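Benzoate 1,2-dioxygenase beta subunit (Burkholderia mallei ATCC 23344, PDB 3E99) serves as the small, non-catalytic subunit of benzoate 1,2-dioxygenase, a Rieske-type ring-hydroxylating enzyme, where it probably helps hold the catalytic alpha subunits together. Local coordinates at the interface of chains A and B. Numbering follows the deposited sequence. Chains: chain A/B, Benzoate 1,2-dioxygenase beta subunit.

Contact 1: the interface of chains A and B. Residues chain A 22, 91-94; chain B 95-96, 112-113, 127-128.
A:His92 and A:Ile94, on strand 89-103, turn backbone groups toward B:Asn112 and B:Asn96, while B:Asn96 itself sits at phi 59° and psi 46°, a left-handed backbone conformation, an irregularity in its own strand 89-103. This is sheet-to-sheet packing between two beta subunits of a ring-hydroxylating dioxygenase, with two asparagine amides carrying the direct bonds. B:Asn112 enters amide first: its ND2 donates to the carbonyl A:His92 O at 2.8 Å, the acceptor lying almost in the amide plane. Beside it B:Asn96 crosses A:Ile94 at about a right angle and presents OD1, which takes the peptide N of A:Ile94 at 2.9 Å in the carbonyl plane, on a lone pair.

A second shell steadies A:His92. Both carboxylate oxygens of A:Asp22 are used on their syn sides, OD1 by the imidazole ND1 at 2.6 Å and OD2 by A:His92 N. ND1 is tilted well out of the carboxylate plane, while OD1 lies nearly in the ring plane. The pairing fixes the ring's rotation and may polarise the imidazole. A:Asp22 and B:Asn112 also point tip to tip, and water 1 joins OD2 of the acid to ND2 of the amide, 2.8 Å from the latter.

Water 2 is held by A:Ser91 OG, A:Asn93 OD1 and B:Trp113 O, and water 3 links A:Ile94 O to B:Asn96 N. With OG anti to its backbone N (chi1 -170°), A:Ser91 reaches water 2, while its CB packs 3.6 Å from CD2 of the B:Phe127 ring.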
loop_
_atom_site.group_PDB
_atom_site.type_symbol
_atom_site.label_atom_id
_atom_site.label_comp_id
_atom_site.label_asym_id
_atom_site.label_seq_id
_atom_site.Cartn_x
_atom_site.Cartn_y
_atom_site.Cartn_z
ATOM N N ASP A 22 12.025 -7.245 -7.517
ATOM C CA ASP A 22 11.862 -6.015 -8.282
ATOM C C ASP A 22 13.200 -5.565 -8.862
ATOM O O ASP A 22 13.233 -4.989 -9.943
ATOM C CB ASP A 22 11.283 -4.887 -7.450
ATOM C CG ASP A 22 9.825 -5.123 -7.059
ATOM O OD1 ASP A 22 9.099 -5.817 -7.783
ATOM O OD2 ASP A 22 9.398 -4.536 -6.046
ATOM N N SER A 91 7.001 -3.503 -9.337
ATOM C CA SER A 91 6.995 -2.823 -8.043
ATOM C C SER A 91 5.987 -3.523 -7.148
ATOM O O SER A 91 4.784 -3.456 -7.374
ATOM C CB SER A 91 6.629 -1.360 -8.170
ATOM O OG SER A 91 6.851 -0.670 -6.938
ATOM N N HIS A 92 6.506 -4.255 -6.160
ATOM C CA HIS A 92 5.694 -4.918 -5.149
ATOM C C HIS A 92 5.252 -3.927 -4.075
ATOM O O HIS A 92 6.011 -3.016 -3.700
ATOM C CB HIS A 92 6.483 -6.048 -4.468
ATOM C CG HIS A 92 6.656 -7.255 -5.324
ATOM N ND1 HIS A 92 7.348 -7.229 -6.516
ATOM C CD2 HIS A 92 6.217 -8.529 -5.165
ATOM C CE1 HIS A 92 7.295 -8.426 -7.064
ATOM N NE2 HIS A 92 6.635 -9.235 -6.257
ATOM N N ASN A 93 4.026 -4.146 -3.569
ATOM C CA ASN A 93 3.406 -3.300 -2.552
ATOM C C ASN A 93 2.697 -4.204 -1.579
ATOM O O ASN A 93 1.663 -4.798 -1.908
ATOM C CB ASN A 93 2.412 -2.312 -3.163
ATOM C CG ASN A 93 3.061 -1.376 -4.206
ATOM O OD1 ASN A 93 3.614 -0.294 -3.882
ATOM N ND2 ASN A 93 2.933 -1.761 -5.479
ATOM N N ILE A 94 3.295 -4.368 -0.408
ATOM C CA ILE A 94 2.845 -5.349 0.592
ATOM C C ILE A 94 2.058 -4.558 1.614
ATOM O O ILE A 94 2.600 -3.596 2.192
ATOM C CB ILE A 94 4.052 -6.033 1.279
ATOM C CG1 ILE A 94 4.997 -6.768 0.277
ATOM C CG2 ILE A 94 3.597 -6.977 2.467
ATOM C CD1 ILE A 94 4.328 -7.756 -0.540
ATOM N N ALA B 95 4.765 2.461 0.497
ATOM C CA ALA B 95 4.826 1.026 0.838
ATOM C C ALA B 95 6.278 0.565 0.968
ATOM O O ALA B 95 7.208 1.131 0.392
ATOM C CB ALA B 95 4.138 0.192 -0.274
ATOM N N ASN B 96 6.459 -0.491 1.721
ATOM C CA ASN B 96 7.702 -1.251 1.728
ATOM C C ASN B 96 8.880 -0.373 2.134
ATOM O O ASN B 96 9.959 -0.389 1.531
ATOM C CB ASN B 96 7.954 -1.919 0.356
ATOM C CG ASN B 96 6.955 -3.029 0.001
ATOM O OD1 ASN B 96 5.768 -2.977 0.312
ATOM N ND2 ASN B 96 7.447 -4.027 -0.735
ATOM N N ASN B 112 8.655 2.009 -1.886
ATOM C CA ASN B 112 7.906 1.972 -3.149
ATOM C C ASN B 112 6.687 2.853 -2.993
ATOM O O ASN B 112 6.227 3.107 -1.875
ATOM C CB ASN B 112 7.492 0.527 -3.479
ATOM C CG ASN B 112 8.680 -0.357 -3.774
ATOM O OD1 ASN B 112 9.781 0.161 -4.002
ATOM N ND2 ASN B 112 8.477 -1.687 -3.784
ATOM N N TRP B 113 6.113 3.292 -4.093
ATOM C CA TRP B 113 4.969 4.165 -3.996
ATOM C C TRP B 113 4.134 4.031 -5.257
ATOM O O TRP B 113 4.558 3.483 -6.292
ATOM C CB TRP B 113 5.439 5.632 -3.755
ATOM C CG TRP B 113 6.372 6.064 -4.813
ATOM C CD1 TRP B 113 7.754 6.049 -4.747
ATOM C CD2 TRP B 113 6.045 6.578 -6.104
ATOM N NE1 TRP B 113 8.278 6.506 -5.900
ATOM C CE2 TRP B 113 7.269 6.850 -6.758
ATOM C CE3 TRP B 113 4.843 6.872 -6.775
ATOM C CZ2 TRP B 113 7.332 7.339 -8.040
ATOM C CZ3 TRP B 113 4.908 7.382 -8.029
ATOM C CH2 TRP B 113 6.148 7.620 -8.665
ATOM N N PHE B 127 3.931 4.919 -10.494
ATOM C CA PHE B 127 4.507 4.078 -9.474
ATOM C C PHE B 127 5.997 3.952 -9.633
ATOM O O PHE B 127 6.533 4.200 -10.696
ATOM C CB PHE B 127 3.837 2.728 -9.455
ATOM C CG PHE B 127 4.167 1.841 -10.642
ATOM C CD1 PHE B 127 3.390 1.894 -11.789
ATOM C CD2 PHE B 127 5.198 0.928 -10.584
ATOM C CE1 PHE B 127 3.659 1.073 -12.867
ATOM C CE2 PHE B 127 5.466 0.097 -11.673
ATOM C CZ PHE B 127 4.690 0.205 -12.811
ATOM N N GLY B 128 6.660 3.631 -8.534
ATOM C CA GLY B 128 8.088 3.460 -8.550
ATOM C C GLY B 128 8.688 3.381 -7.169
ATOM O O GLY B 128 8.017 2.933 -6.210
HETATM O O HOH W 1 10.701 -3.394 -4.175
HETATM O O HOH W 2 4.714 0.613 -6.132
HETATM O O HOH W 3 4.053 -1.575 2.974
#

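Contact 2: the interface of chains A and B. Residues chain A 117-118, 123; chain B 127, 151-152.
A:Tyr118 and B:Asn152 meet mainly by apolar packing, the aromatic ring of one chain lying against the main chain and CB of the other. CA of B:Asn152 sits over the centre of the tyrosine face, 3.8 Å from the ring centroid, in a CH-pi contact. Its CB leans toward the CD1 side of the ring at 3.6 Å from that atom, and the amide plane stands 74° from the ring. Over the same face, toward the CD2 edge, the carbonyl oxygen B:Lys151 O comes 3.2 Å from CD2 of A:Tyr118, a close oxygen-to-carbon approach with no hydrogen bond. CG of A:Tyr118 is anti to the backbone N (chi1 175°), which carries the ring out from strand 106-119 across this loop of chain B.

Further aliphatic contacts come from A:Val123, whose two methyls divide the work. CG1 faces CE1 of B:Phe127 tip to tip at 3.8 Å, whereas CG2 packs on CB of B:Asn152. The far end of the phenylalanine ring, CZ, also touches CB of A:Tyr118 at 3.8 Å.

Polar support stays within chain B. OD1 of B:Asn152 accepts from the backbone N of B:Phe127 at 3.1 Å, the donor tilted 32° from the carbonyl plane, and this bond ties the loop to strand 122-135. No hydrogen bond crosses here, so the patch supplies apolar packing that probably helps seat neighbouring beta subunits in the ring-hydroxylating oxygenase.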
loop_
_atom_site.group_PDB
_atom_site.type_symbol
_atom_site.label_atom_id
_atom_site.label_comp_id
_atom_site.label_asym_id
_atom_site.label_seq_id
_atom_site.Cartn_x
_atom_site.Cartn_y
_atom_site.Cartn_z
ATOM N N SER A 117 3.385 -3.569 -12.914
ATOM C CA SER A 117 4.393 -4.056 -13.806
ATOM C C SER A 117 4.313 -3.212 -15.050
ATOM O O SER A 117 3.225 -2.765 -15.448
ATOM C CB SER A 117 4.107 -5.542 -14.076
ATOM O OG SER A 117 5.084 -6.134 -14.876
ATOM N N TYR A 118 5.456 -2.872 -15.608
ATOM C CA TYR A 118 5.441 -1.996 -16.768
ATOM C C TYR A 118 6.513 -2.425 -17.711
ATOM O O TYR A 118 7.633 -2.650 -17.301
ATOM C CB TYR A 118 5.675 -0.531 -16.371
ATOM C CG TYR A 118 5.786 0.402 -17.544
ATOM C CD1 TYR A 118 4.654 0.899 -18.160
ATOM C CD2 TYR A 118 7.028 0.769 -18.050
ATOM C CE1 TYR A 118 4.752 1.751 -19.233
ATOM C CE2 TYR A 118 7.125 1.603 -19.138
ATOM C CZ TYR A 118 6.001 2.094 -19.716
ATOM O OH TYR A 118 6.134 2.954 -20.803
ATOM N N VAL A 123 0.823 -0.724 -18.426
ATOM C CA VAL A 123 0.941 -1.151 -17.021
ATOM C C VAL A 123 -0.013 -2.331 -16.783
ATOM O O VAL A 123 -1.180 -2.283 -17.201
ATOM C CB VAL A 123 0.565 -0.040 -16.020
ATOM C CG1 VAL A 123 0.648 -0.563 -14.567
ATOM C CG2 VAL A 123 1.456 1.186 -16.206
ATOM N N PHE B 127 3.931 4.919 -10.494
ATOM C CA PHE B 127 4.507 4.078 -9.474
ATOM C C PHE B 127 5.997 3.952 -9.633
ATOM O O PHE B 127 6.533 4.200 -10.696
ATOM C CB PHE B 127 3.837 2.728 -9.455
ATOM C CG PHE B 127 4.167 1.841 -10.642
ATOM C CD1 PHE B 127 3.390 1.894 -11.789
ATOM C CD2 PHE B 127 5.198 0.928 -10.584
ATOM C CE1 PHE B 127 3.659 1.073 -12.867
ATOM C CE2 PHE B 127 5.466 0.097 -11.673
ATOM C CZ PHE B 127 4.690 0.205 -12.811
ATOM N N LYS B 151 8.776 4.191 -12.564
ATOM C CA LYS B 151 8.843 2.994 -13.360
ATOM C C LYS B 151 7.964 2.984 -14.601
ATOM O O LYS B 151 8.344 2.379 -15.595
ATOM C CB LYS B 151 8.654 1.742 -12.508
ATOM C CG LYS B 151 9.852 1.456 -11.607
ATOM C CD LYS B 151 9.699 0.189 -10.789
ATOM C CE LYS B 151 11.002 -0.080 -10.043
ATOM N NZ LYS B 151 11.012 -1.274 -9.187
ATOM N N ASN B 152 6.813 3.647 -14.569
ATOM C CA ASN B 152 5.975 3.689 -15.755
ATOM C C ASN B 152 6.155 5.039 -16.410
ATOM O O ASN B 152 5.316 5.919 -16.316
ATOM C CB ASN B 152 4.504 3.329 -15.463
ATOM C CG ASN B 152 3.821 4.298 -14.522
ATOM O OD1 ASN B 152 4.377 4.748 -13.510
ATOM N ND2 ASN B 152 2.616 4.628 -14.857
#

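About 10 Å separates the C-alpha centres of contact 1 and contact 2, and B:Phe127 of strand 122-135 belongs to both, with one edge of its ring in each. Chain A brings helix 7-22 and strand 89-103 to contact 1, and strands 106-119 and 122-135 to contact 2. Chain B answers with strands 89-103, 106-119 and 122-135 in contact 1, and strand 122-135 with the 151-152 loop in contact 2. Contact 1 is mainly polar and contact 2 mainly apolar, with B:Phe127 at the changeover. The interface is not an exact two-fold, and the deposited assembly is a trimer, matching the family's alpha3beta3 oxygenases.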